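Local atomic coordinates of probable dipeptidase (Pseudomonas aeruginosa, PDB entry 3B40), a protein that probably hydrolyses dipeptides as a metal-dependent dipeptidase of the M19 (membrane dipeptidase) family, built on a TIM barrel. Residues 94-99 with 154-159; 210-215 with 243-248; 284-289 with 303-308; 38-41 with 46-49. The protein carries 11 engineered substitutions. One frame throughout, in Å; residues are numbered along the deposited sequence.

All four contacts belong to one TIM-barrel chain, yet none touches another and no two join the same elements. Contacts 2 and 3 are buried, contact 1 lies at the surface, and contact 4 is partly buried. Arginine appears in three different roles: in contact 1 it bridges a glutamate and covers a tyrosine ring, joining helix 87-108 to the end of helix 148-155; in contact 2, between two loops that leave strands, it lies against a glutamine without bonding it; in contact 3 it pairs a helix with a loop aspartate far from the chain centre. Contact 4 folds one loop on itself, without charge pairing, a proline resting against backbone and amide oxygens.

Contact 1 (94-99 with 154-159); sequences QQEIRY and AARGVR
Arg156 meets Glu96 and Tyr99 together, one through a salt bridge and the other through a cation-pi contact, and so joins helix 87-108 to the end of helix 148-155 on the outside of the TIM barrel. The guanidinium approaches the carboxylate end-on, with NH1 donating to Glu96 OE2 at 3.1 Å in an almost straight bond and NH2 donating to Glu96 OE1 at 3.2 Å. With the two planes only 14° apart, the pair is nearly coplanar, and OE2 receives its hydrogen on the syn lone pair. Tyr99 lies beneath the same cation: Arg156 CZ stands 4.1 Å from the ring centroid, over the face. The guanidinium does not lie flat on the ring but is tilted, with NH2 dipping to 3.2 Å from Tyr99 CD2. A bend at chi3 (75°) turns the end of the arginine chain toward both partners, which sit less than one helical turn apart on helix 87-108. Arginine suits the place because it can give two N-H groups to an acid at its edge while its charge rests over the face of an aromatic ring. Trp153 supplies a second cation-pi partner for Arg156. Just beyond, Gly157 leaves the helical conformation in a Schellman motif, with a positive phi that glycine adopts readily. A water accepts from Arg156 NE at 3.2 Å and also hydrogen-bonds Tyr99 OH, at 3.0 Å.

Contact 2 (210-215 with 243-248); sequences DVSQMS and IKRNLS
Arg245 lies against Gln213, and its chain can be followed from the backbone to the two nitrogens at its end. CB leads to a CG placed opposite the backbone N (chi1 -176°), and a turn at chi2 then carries the extended remainder across to segment 210-215. NE comes to 3.5 Å from Gln213 CD, and CZ passes 3.9 Å from Gln213 NE2. At the tip, NH2 is 3.3 Å from Gln213 NE2, but both are donors, so this is a close approach and not a hydrogen bond. Each has an acceptor elsewhere: NH2 gives to His234 O, and Gln213 NE2 to the ring NE2 of His234, while Gln213 OE1 accepts from Arg176. The other terminal nitrogen, Arg245 NH1, lies 3.8 Å from Gln213 N, with Ser212 CB slightly farther off. Gln213 CG sits over one face of the guanidinium toward its rim, and the amide is turned 43° from the guanidinium plane. A flat cation suits this buried site, as its face can take aliphatic carbon while NH2 still reaches a carbonyl oxygen. Gln213 occupies the third position of a type II turn closed by Met214 N to Val211 O, and Asp210 OD1 accepts from Ser212 N in an Asx turn. The segments belong to the loops that leave strands 208-210 and 230-235 of a TIM barrel, at the carboxyl end of the strands, where enzymes of this fold carry their active sites.

Contact 3 (284-289 with 303-308); sequences ALRARF and PGDPII
Arg286 and Asp305 reach toward each other from opposite directions, so the guanidinium and the carboxylate meet end-on. Arg286 NH1 donates to Asp305 OD2 at 2.8 Å and NH2 to Asp305 OD1 at 2.7 Å, a two-bond salt bridge with one nitrogen for each oxygen. Both oxygens are met on their syn sides. The planes are turned 30° against each other, which sets each donor a little out of the carboxylate plane while the oxygens remain close to the plane of the guanidinium. A bend at chi3 (70°) directs the arginine's end away from its helix. The bridge links helix 276-288 to the loop ahead of helix 313-328, within the long helical excursion that the TIM-barrel chain makes between strands 261-265 and 354-357. Arg286 NE gives its hydrogen to Pro292 O, a third bond that helps fix the rotation of the guanidinium, and the Arg286 side chain also touches Tyr319 of helix 313-328. Charge matched by charge suits a pair buried here, since an isolated arginine or aspartate would be costly to enclose. Asp305 itself comes just before the 3-10 segment that starts at Pro306, and its carbonyl O accepts from Ile308 N at 3.0 Å.

Contact 4 (38-41 with 46-49); sequences TGNE and GPGQ. Engineered in segment 38-41: Thr38 (natural residue Glu). Engineered in segment 46-49: Gly48 (natural residue Asn).
This is a van der Waals contact without hydrogen bonds, in which Pro47 leans on Gly39 and Asn40 where one long loop of the TIM barrel folds back on itself. The loop runs from strand 25-29 to helix 52-58, and its two segments come closest at Asn40 and Gly46, whose CA atoms are 5.8 Å apart. The proline does the touching with the CG and CD side of its ring. Pro47 CD lies 3.4 Å from Gly39 O, and Pro47 CG stands at the same distance from that oxygen. The side-chain oxygen of Asn40 adds a second support, with OD1 3.7 Å from Pro47 CD. With chi1 at -161°, CG of Asn40 points away from the backbone N and the amide oxygen reaches across toward the proline, while ND2 is taken up by a hydrogen bond to Asp34 OD1. Proline suits this place because the C-H groups of CG and of CD, the latter next to the ring nitrogen, can lie against oxygens, and that nitrogen has no hydrogen to satisfy. Gly39 has a positive phi, 98°, which glycine tolerates easily and which helps the loop to turn. Gly48, an engineered residue, is near only through its backbone: its N is 4.4 Å from Asn40 OD1, too far for a bond. Around the proline the loop is tied to the start of the next helix, as Gly46 N donates to Asp51 OD2 and Gly46 O accepts from Lys54 NZ. On the other segment, Glu41 curls back so that its OE2 receives a weak hydrogen bond from Gly39 N at 3.3 Å.

Contact 1 (94-99 with 154-159)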
loop_
_atom_site.group_PDB
_atom_site.type_symbol
_atom_site.label_atom_id
_atom_site.label_comp_id
_atom_site.label_asym_id
_atom_site.label_seq_id
_atom_site.Cartn_x
_atom_site.Cartn_y
_atom_site.Cartn_z
ATOM N N GLN A 94 5.045 0.980 17.695
ATOM C CA GLN A 94 4.000 0.669 16.700
ATOM C C GLN A 94 4.404 -0.576 15.870
ATOM O O GLN A 94 3.566 -1.450 15.613
ATOM C CB GLN A 94 3.729 1.866 15.774
ATOM C CG GLN A 94 3.209 3.148 16.459
ATOM C CD GLN A 94 3.452 4.449 15.659
ATOM O OE1 GLN A 94 3.492 4.457 14.421
ATOM N NE2 GLN A 94 3.613 5.563 16.385
ATOM N N GLN A 95 5.688 -0.670 15.486
ATOM C CA GLN A 95 6.199 -1.833 14.729
ATOM C C GLN A 95 6.149 -3.086 15.586
ATOM O O GLN A 95 5.734 -4.146 15.119
ATOM C CB GLN A 95 7.647 -1.655 14.279
ATOM C CG GLN A 95 7.958 -0.518 13.319
ATOM C CD GLN A 95 9.426 -0.548 12.934
ATOM O OE1 GLN A 95 10.313 -0.474 13.804
ATOM N NE2 GLN A 95 9.699 -0.654 11.640
ATOM N N GLU A 96 6.586 -2.967 16.835
ATOM C CA GLU A 96 6.619 -4.134 17.710
ATOM C C GLU A 96 5.202 -4.682 17.993
ATOM O O GLU A 96 5.011 -5.878 18.024
ATOM C CB GLU A 96 7.353 -3.826 19.005
ATOM C CG GLU A 96 8.871 -3.650 18.840
ATOM C CD GLU A 96 9.603 -4.932 18.400
ATOM O OE1 GLU A 96 9.284 -6.036 18.901
ATOM O OE2 GLU A 96 10.516 -4.825 17.557
ATOM N N ILE A 97 4.241 -3.786 18.219
ATOM C CA ILE A 97 2.846 -4.150 18.383
ATOM C C ILE A 97 2.358 -4.946 17.184
ATOM O O ILE A 97 1.765 -6.020 17.350
ATOM C CB ILE A 97 1.959 -2.900 18.663
ATOM C CG1 ILE A 97 2.311 -2.343 20.063
ATOM C CG2 ILE A 97 0.441 -3.251 18.553
ATOM C CD1 ILE A 97 1.630 -1.085 20.421
ATOM N N ARG A 98 2.630 -4.442 15.978
ATOM C CA ARG A 98 2.163 -5.112 14.751
ATOM C C ARG A 98 2.779 -6.503 14.577
ATOM O O ARG A 98 2.083 -7.465 14.199
ATOM C CB ARG A 98 2.324 -4.196 13.536
ATOM C CG ARG A 98 1.238 -3.117 13.530
ATOM C CD ARG A 98 1.427 -2.078 12.459
ATOM N NE ARG A 98 0.186 -1.346 12.249
ATOM C CZ ARG A 98 0.033 -0.043 12.482
ATOM N NH1 ARG A 98 -1.149 0.519 12.274
ATOM N NH2 ARG A 98 1.058 0.693 12.934
ATOM N N TYR A 99 4.059 -6.625 14.933
ATOM C CA TYR A 99 4.733 -7.930 14.954
ATOM C C TYR A 99 4.086 -8.921 15.928
ATOM O O TYR A 99 3.922 -10.098 15.617
ATOM C CB TYR A 99 6.224 -7.759 15.309
ATOM C CG TYR A 99 6.992 -9.059 15.235
ATOM C CD1 TYR A 99 7.395 -9.576 14.006
ATOM C CD2 TYR A 99 7.310 -9.774 16.388
ATOM C CE1 TYR A 99 8.105 -10.771 13.926
ATOM C CE2 TYR A 99 8.017 -10.992 16.312
ATOM C CZ TYR A 99 8.398 -11.470 15.078
ATOM O OH TYR A 99 9.092 -12.647 14.977
ATOM N N ALA A 154 14.356 -9.011 8.667
ATOM C CA ALA A 154 14.344 -10.154 7.747
ATOM C C ALA A 154 14.369 -11.483 8.519
ATOM O O ALA A 154 13.596 -12.415 8.210
ATOM C CB ALA A 154 15.550 -10.077 6.806
ATOM N N ALA A 155 15.239 -11.565 9.531
ATOM C CA ALA A 155 15.378 -12.786 10.343
ATOM C C ALA A 155 14.079 -13.134 11.077
ATOM O O ALA A 155 13.755 -14.299 11.254
ATOM C CB ALA A 155 16.536 -12.643 11.341
ATOM N N ARG A 156 13.343 -12.109 11.473
ATOM C CA ARG A 156 12.049 -12.255 12.134
ATOM C C ARG A 156 10.866 -12.552 11.174
ATOM O O ARG A 156 9.764 -12.832 11.627
ATOM C CB ARG A 156 11.791 -11.011 13.001
ATOM C CG ARG A 156 12.893 -10.852 14.058
ATOM C CD ARG A 156 12.812 -9.532 14.808
ATOM N NE ARG A 156 11.715 -9.559 15.766
ATOM C CZ ARG A 156 11.212 -8.492 16.369
ATOM N NH1 ARG A 156 11.695 -7.283 16.107
ATOM N NH2 ARG A 156 10.214 -8.636 17.235
ATOM N N GLY A 157 11.091 -12.525 9.858
ATOM C CA GLY A 157 10.005 -12.836 8.925
ATOM C C GLY A 157 9.631 -11.818 7.865
ATOM O O GLY A 157 8.819 -12.108 6.968
ATOM N N VAL A 158 10.226 -10.630 7.913
ATOM C CA VAL A 158 9.893 -9.612 6.909
ATOM C C VAL A 158 10.402 -10.047 5.513
ATOM O O VAL A 158 11.540 -10.491 5.375
ATOM C CB VAL A 158 10.418 -8.201 7.320
ATOM C CG1 VAL A 158 10.432 -7.225 6.114
ATOM C CG2 VAL A 158 9.582 -7.657 8.459
ATOM N N ARG A 159 9.549 -9.953 4.501
ATOM C CA ARG A 159 9.923 -10.395 3.162
ATOM C C ARG A 159 9.804 -9.316 2.070
ATOM O O ARG A 159 10.172 -9.557 0.906
ATOM C CB ARG A 159 9.135 -11.663 2.800
ATOM C CG ARG A 159 9.584 -12.913 3.569
ATOM C CD ARG A 159 11.016 -13.288 3.249
ATOM N NE ARG A 159 11.518 -14.378 4.085
ATOM C CZ ARG A 159 12.106 -14.258 5.280
ATOM N NH1 ARG A 159 12.278 -13.078 5.874
ATOM N NH2 ARG A 159 12.510 -15.356 5.895
HETATM O O HOH W 1 11.184 -12.407 17.129
#

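Contact 2 (210-215 with 243-248)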
loop_
_atom_site.group_PDB
_atom_site.type_symbol
_atom_site.label_atom_id
_atom_site.label_comp_id
_atom_site.label_asym_id
_atom_site.label_seq_id
_atom_site.Cartn_x
_atom_site.Cartn_y
_atom_site.Cartn_z
ATOM N N ASP A 210 10.039 -2.332 -2.134
ATOM C CA ASP A 210 8.723 -1.749 -2.457
ATOM C C ASP A 210 8.863 -0.232 -2.667
ATOM O O ASP A 210 9.326 0.478 -1.769
ATOM C CB ASP A 210 7.747 -2.071 -1.321
ATOM C CG ASP A 210 6.355 -1.467 -1.517
ATOM O OD1 ASP A 210 6.032 -0.933 -2.608
ATOM O OD2 ASP A 210 5.579 -1.536 -0.536
ATOM N N VAL A 211 8.507 0.246 -3.863
ATOM C CA VAL A 211 8.680 1.636 -4.188
ATOM C C VAL A 211 7.413 2.497 -4.047
ATOM O O VAL A 211 7.486 3.694 -4.257
ATOM C CB VAL A 211 9.319 1.843 -5.606
ATOM C CG1 VAL A 211 10.654 1.082 -5.693
ATOM C CG2 VAL A 211 8.354 1.397 -6.687
ATOM N N SER A 212 6.274 1.910 -3.681
ATOM C CA SER A 212 5.062 2.723 -3.467
ATOM C C SER A 212 5.354 3.715 -2.335
ATOM O O SER A 212 5.958 3.313 -1.351
ATOM C CB SER A 212 3.853 1.846 -3.110
ATOM O OG SER A 212 3.356 1.186 -4.266
ATOM N N GLN A 213 4.960 4.991 -2.517
ATOM C CA GLN A 213 5.097 6.088 -1.524
ATOM C C GLN A 213 6.404 6.912 -1.659
ATOM O O GLN A 213 6.496 8.036 -1.161
ATOM C CB GLN A 213 4.925 5.600 -0.074
ATOM C CG GLN A 213 3.613 4.790 0.282
ATOM C CD GLN A 213 2.503 5.588 0.924
ATOM O OE1 GLN A 213 2.634 6.793 1.153
ATOM N NE2 GLN A 213 1.365 4.901 1.245
ATOM N N MET A 214 7.415 6.323 -2.297
ATOM C CA MET A 214 8.727 6.931 -2.497
ATOM C C MET A 214 8.648 8.034 -3.561
ATOM O O MET A 214 7.903 7.906 -4.519
ATOM C CB MET A 214 9.711 5.844 -2.985
ATOM C CG MET A 214 10.108 4.810 -1.880
ATOM S SD MET A 214 11.312 3.519 -2.357
ATOM C CE MET A 214 12.861 4.388 -2.311
ATOM N N SER A 215 9.441 9.097 -3.412
ATOM C CA SER A 215 9.562 10.138 -4.435
ATOM C C SER A 215 10.043 9.529 -5.775
ATOM O O SER A 215 10.577 8.390 -5.818
ATOM C CB SER A 215 10.527 11.239 -3.958
ATOM O OG SER A 215 11.856 10.838 -4.177
ATOM N N ILE A 243 -1.338 13.086 -9.681
ATOM C CA ILE A 243 -0.861 13.437 -8.367
ATOM C C ILE A 243 0.505 12.765 -8.243
ATOM O O ILE A 243 0.751 11.747 -8.892
ATOM C CB ILE A 243 -1.844 12.967 -7.227
ATOM C CG1 ILE A 243 -2.215 11.493 -7.377
ATOM C CG2 ILE A 243 -3.106 13.845 -7.177
ATOM C CD1 ILE A 243 -3.046 10.901 -6.128
ATOM N N LYS A 244 1.387 13.343 -7.437
ATOM C CA LYS A 244 2.759 12.823 -7.228
ATOM C C LYS A 244 2.793 11.442 -6.614
ATOM O O LYS A 244 3.704 10.677 -6.915
ATOM C CB LYS A 244 3.578 13.816 -6.396
ATOM C CG LYS A 244 3.772 15.093 -7.190
ATOM C CD LYS A 244 4.591 16.169 -6.550
ATOM C CE LYS A 244 4.553 17.351 -7.567
ATOM N NZ LYS A 244 5.413 18.505 -7.211
ATOM N N ARG A 245 1.794 11.143 -5.783
ATOM C CA ARG A 245 1.564 9.793 -5.209
ATOM C C ARG A 245 1.375 8.678 -6.251
ATOM O O ARG A 245 1.750 7.524 -6.008
ATOM C CB ARG A 245 0.390 9.823 -4.207
ATOM C CG ARG A 245 0.086 8.470 -3.427
ATOM C CD ARG A 245 1.298 7.768 -2.780
ATOM N NE ARG A 245 0.846 6.539 -2.053
ATOM C CZ ARG A 245 0.849 5.307 -2.552
ATOM N NH1 ARG A 245 1.347 5.053 -3.765
ATOM N NH2 ARG A 245 0.376 4.304 -1.815
ATOM N N ASN A 246 0.863 9.032 -7.437
ATOM C CA ASN A 246 0.682 8.086 -8.551
ATOM C C ASN A 246 1.929 7.982 -9.468
ATOM O O ASN A 246 2.823 8.837 -9.394
ATOM C CB ASN A 246 -0.583 8.484 -9.348
ATOM C CG ASN A 246 -1.880 8.063 -8.645
ATOM O OD1 ASN A 246 -1.839 7.404 -7.607
ATOM N ND2 ASN A 246 -3.038 8.352 -9.267
ATOM N N LEU A 247 1.976 6.948 -10.323
ATOM C CA LEU A 247 3.132 6.614 -11.161
ATOM C C LEU A 247 3.062 7.217 -12.600
ATOM O O LEU A 247 2.024 7.155 -13.272
ATOM C CB LEU A 247 3.246 5.087 -11.265
ATOM C CG LEU A 247 3.609 4.285 -9.995
ATOM C CD1 LEU A 247 3.557 2.799 -10.247
ATOM C CD2 LEU A 247 5.003 4.674 -9.505
ATOM N N SER A 248 4.160 7.787 -13.061
ATOM C CA SER A 248 4.284 8.215 -14.449
ATOM C C SER A 248 4.508 6.935 -15.226
ATOM O O SER A 248 4.888 5.921 -14.638
ATOM C CB SER A 248 5.473 9.143 -14.630
ATOM O OG SER A 248 6.693 8.468 -14.341
#

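Contact 3 (284-289 with 303-308)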
loop_
_atom_site.group_PDB
_atom_site.type_symbol
_atom_site.label_atom_id
_atom_site.label_comp_id
_atom_site.label_asym_id
_atom_site.label_seq_id
_atom_site.Cartn_x
_atom_site.Cartn_y
_atom_site.Cartn_z
ATOM N N ALA A 284 -13.096 27.013 -0.635
ATOM C CA ALA A 284 -13.678 27.868 0.413
ATOM C C ALA A 284 -12.913 27.698 1.717
ATOM O O ALA A 284 -12.656 28.679 2.411
ATOM C CB ALA A 284 -15.170 27.567 0.616
ATOM N N LEU A 285 -12.530 26.458 2.047
ATOM C CA LEU A 285 -11.775 26.200 3.276
ATOM C C LEU A 285 -10.372 26.797 3.195
ATOM O O LEU A 285 -9.896 27.386 4.152
ATOM C CB LEU A 285 -11.698 24.701 3.574
ATOM C CG LEU A 285 -10.736 24.191 4.650
ATOM C CD1 LEU A 285 -11.241 24.581 6.029
ATOM C CD2 LEU A 285 -10.624 22.706 4.566
ATOM N N ARG A 286 -9.731 26.633 2.050
ATOM C CA ARG A 286 -8.383 27.140 1.834
ATOM C C ARG A 286 -8.371 28.676 2.014
ATOM O O ARG A 286 -7.572 29.218 2.772
ATOM C CB ARG A 286 -7.905 26.703 0.448
ATOM C CG ARG A 286 -7.419 25.242 0.404
ATOM C CD ARG A 286 -7.075 24.786 -1.012
ATOM N NE ARG A 286 -5.854 25.470 -1.450
ATOM C CZ ARG A 286 -4.637 25.099 -1.081
ATOM N NH1 ARG A 286 -4.478 24.014 -0.303
ATOM N NH2 ARG A 286 -3.589 25.811 -1.475
ATOM N N ALA A 287 -9.299 29.351 1.344
ATOM C CA ALA A 287 -9.567 30.783 1.537
ATOM C C ALA A 287 -9.720 31.253 3.006
ATOM O O ALA A 287 -9.159 32.283 3.378
ATOM C CB ALA A 287 -10.771 31.201 0.709
ATOM N N ARG A 288 -10.441 30.521 3.858
ATOM C CA ARG A 288 -10.497 30.951 5.277
ATOM C C ARG A 288 -9.246 30.681 6.100
ATOM O O ARG A 288 -9.125 31.188 7.218
ATOM C CB ARG A 288 -11.765 30.510 6.035
ATOM C CG ARG A 288 -12.204 29.082 5.866
ATOM C CD ARG A 288 -13.452 28.785 6.714
ATOM N NE ARG A 288 -13.074 28.319 8.069
ATOM C CZ ARG A 288 -13.376 27.126 8.609
ATOM N NH1 ARG A 288 -14.114 26.233 7.957
ATOM N NH2 ARG A 288 -12.955 26.834 9.836
ATOM N N PHE A 289 -8.311 29.898 5.557
ATOM C CA PHE A 289 -7.013 29.697 6.214
ATOM C C PHE A 289 -5.876 30.390 5.462
ATOM O O PHE A 289 -4.716 30.069 5.664
ATOM C CB PHE A 289 -6.710 28.203 6.384
ATOM C CG PHE A 289 -7.512 27.554 7.464
ATOM C CD1 PHE A 289 -6.981 27.412 8.751
ATOM C CD2 PHE A 289 -8.806 27.127 7.219
ATOM C CE1 PHE A 289 -7.724 26.818 9.763
ATOM C CE2 PHE A 289 -9.554 26.531 8.221
ATOM C CZ PHE A 289 -9.008 26.385 9.497
ATOM N N PRO A 303 -3.111 17.945 3.657
ATOM C CA PRO A 303 -2.586 19.278 3.966
ATOM C C PRO A 303 -1.113 19.438 3.580
ATOM O O PRO A 303 -0.244 19.312 4.436
ATOM C CB PRO A 303 -2.775 19.382 5.484
ATOM C CG PRO A 303 -2.859 17.964 5.950
ATOM C CD PRO A 303 -3.530 17.220 4.871
ATOM N N GLY A 304 -0.852 19.742 2.313
ATOM C CA GLY A 304 0.521 19.699 1.764
ATOM C C GLY A 304 1.203 21.045 1.535
ATOM O O GLY A 304 2.404 21.117 1.240
ATOM N N ASP A 305 0.461 22.128 1.670
ATOM C CA ASP A 305 1.023 23.472 1.414
ATOM C C ASP A 305 2.218 23.738 2.307
ATOM O O ASP A 305 2.133 23.563 3.530
ATOM C CB ASP A 305 -0.018 24.561 1.618
ATOM C CG ASP A 305 -1.190 24.410 0.688
ATOM O OD1 ASP A 305 -1.302 25.233 -0.244
ATOM O OD2 ASP A 305 -2.005 23.471 0.886
ATOM N N PRO A 306 3.359 24.079 1.697
ATOM C CA PRO A 306 4.636 24.317 2.385
ATOM C C PRO A 306 4.557 25.298 3.552
ATOM O O PRO A 306 5.145 25.042 4.597
ATOM C CB PRO A 306 5.539 24.829 1.255
ATOM C CG PRO A 306 5.029 24.089 0.072
ATOM C CD PRO A 306 3.533 24.153 0.233
ATOM N N ILE A 307 3.837 26.399 3.369
ATOM C CA ILE A 307 3.679 27.420 4.426
ATOM C C ILE A 307 3.057 26.845 5.706
ATOM O O ILE A 307 3.261 27.393 6.782
ATOM C CB ILE A 307 2.842 28.638 3.913
ATOM C CG1 ILE A 307 2.936 29.852 4.855
ATOM C CG2 ILE A 307 1.393 28.238 3.708
ATOM C CD1 ILE A 307 4.264 30.441 4.968
ATOM N N ILE A 308 2.342 25.717 5.598
ATOM C CA ILE A 308 1.680 25.100 6.778
ATOM C C ILE A 308 2.729 24.801 7.879
ATOM O O ILE A 308 2.406 24.722 9.065
ATOM C CB ILE A 308 0.826 23.854 6.361
ATOM C CG1 ILE A 308 -0.395 24.294 5.521
ATOM C CG2 ILE A 308 0.420 23.029 7.586
ATOM C CD1 ILE A 308 -1.197 23.162 4.871
#

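Contact 4 (38-41 with 46-49)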
loop_
_atom_site.group_PDB
_atom_site.type_symbol
_atom_site.label_atom_id
_atom_site.label_comp_id
_atom_site.label_asym_id
_atom_site.label_seq_id
_atom_site.Cartn_x
_atom_site.Cartn_y
_atom_site.Cartn_z
ATOM N N THR A 38 -10.712 -7.283 22.082
ATOM C CA THR A 38 -12.169 -7.299 22.234
ATOM C C THR A 38 -12.774 -6.186 21.398
ATOM O O THR A 38 -12.360 -5.027 21.513
ATOM C CB THR A 38 -12.563 -7.122 23.708
ATOM O OG1 THR A 38 -11.878 -8.110 24.483
ATOM C CG2 THR A 38 -14.062 -7.299 23.908
ATOM N N GLY A 39 -13.750 -6.539 20.564
ATOM C CA GLY A 39 -14.364 -5.578 19.648
ATOM C C GLY A 39 -13.759 -5.667 18.257
ATOM O O GLY A 39 -14.362 -5.220 17.277
ATOM N N ASN A 40 -12.573 -6.267 18.169
ATOM C CA ASN A 40 -11.826 -6.348 16.909
ATOM C C ASN A 40 -11.026 -7.656 16.773
ATOM O O ASN A 40 -9.829 -7.641 16.474
ATOM C CB ASN A 40 -10.915 -5.118 16.775
ATOM C CG ASN A 40 -10.450 -4.875 15.323
ATOM O OD1 ASN A 40 -11.059 -5.383 14.365
ATOM N ND2 ASN A 40 -9.378 -4.091 15.163
ATOM N N GLU A 41 -11.700 -8.786 16.986
ATOM C CA GLU A 41 -11.053 -10.109 16.935
ATOM C C GLU A 41 -10.775 -10.549 15.504
ATOM O O GLU A 41 -11.520 -10.206 14.575
ATOM C CB GLU A 41 -11.909 -11.187 17.634
ATOM C CG GLU A 41 -12.260 -10.906 19.111
ATOM C CD GLU A 41 -13.517 -10.049 19.272
ATOM O OE1 GLU A 41 -14.049 -9.540 18.248
ATOM O OE2 GLU A 41 -13.979 -9.876 20.426
ATOM N N GLY A 46 -15.802 -8.766 11.977
ATOM C CA GLY A 46 -15.639 -7.523 12.719
ATOM C C GLY A 46 -15.832 -6.204 11.990
ATOM O O GLY A 46 -16.384 -6.154 10.876
ATOM N N PRO A 47 -15.401 -5.114 12.637
ATOM C CA PRO A 47 -15.570 -3.747 12.145
ATOM C C PRO A 47 -14.524 -3.315 11.096
ATOM O O PRO A 47 -14.646 -2.228 10.498
ATOM C CB PRO A 47 -15.410 -2.909 13.419
ATOM C CG PRO A 47 -14.404 -3.670 14.222
ATOM C CD PRO A 47 -14.701 -5.145 13.940
ATOM N N GLY A 48 -13.506 -4.136 10.881
ATOM C CA GLY A 48 -12.435 -3.769 9.966
ATOM C C GLY A 48 -12.665 -4.321 8.576
ATOM O O GLY A 48 -13.704 -4.929 8.298
ATOM N N GLN A 49 -11.687 -4.130 7.694
ATOM C CA GLN A 49 -11.832 -4.591 6.324
ATOM C C GLN A 49 -11.197 -5.958 6.119
ATOM O O GLN A 49 -11.296 -6.522 5.051
ATOM C CB GLN A 49 -11.304 -3.531 5.361
ATOM C CG GLN A 49 -12.227 -2.334 5.312
ATOM C CD GLN A 49 -11.655 -1.168 4.503
ATOM O OE1 GLN A 49 -10.576 -0.676 4.790
ATOM N NE2 GLN A 49 -12.405 -0.711 3.519
#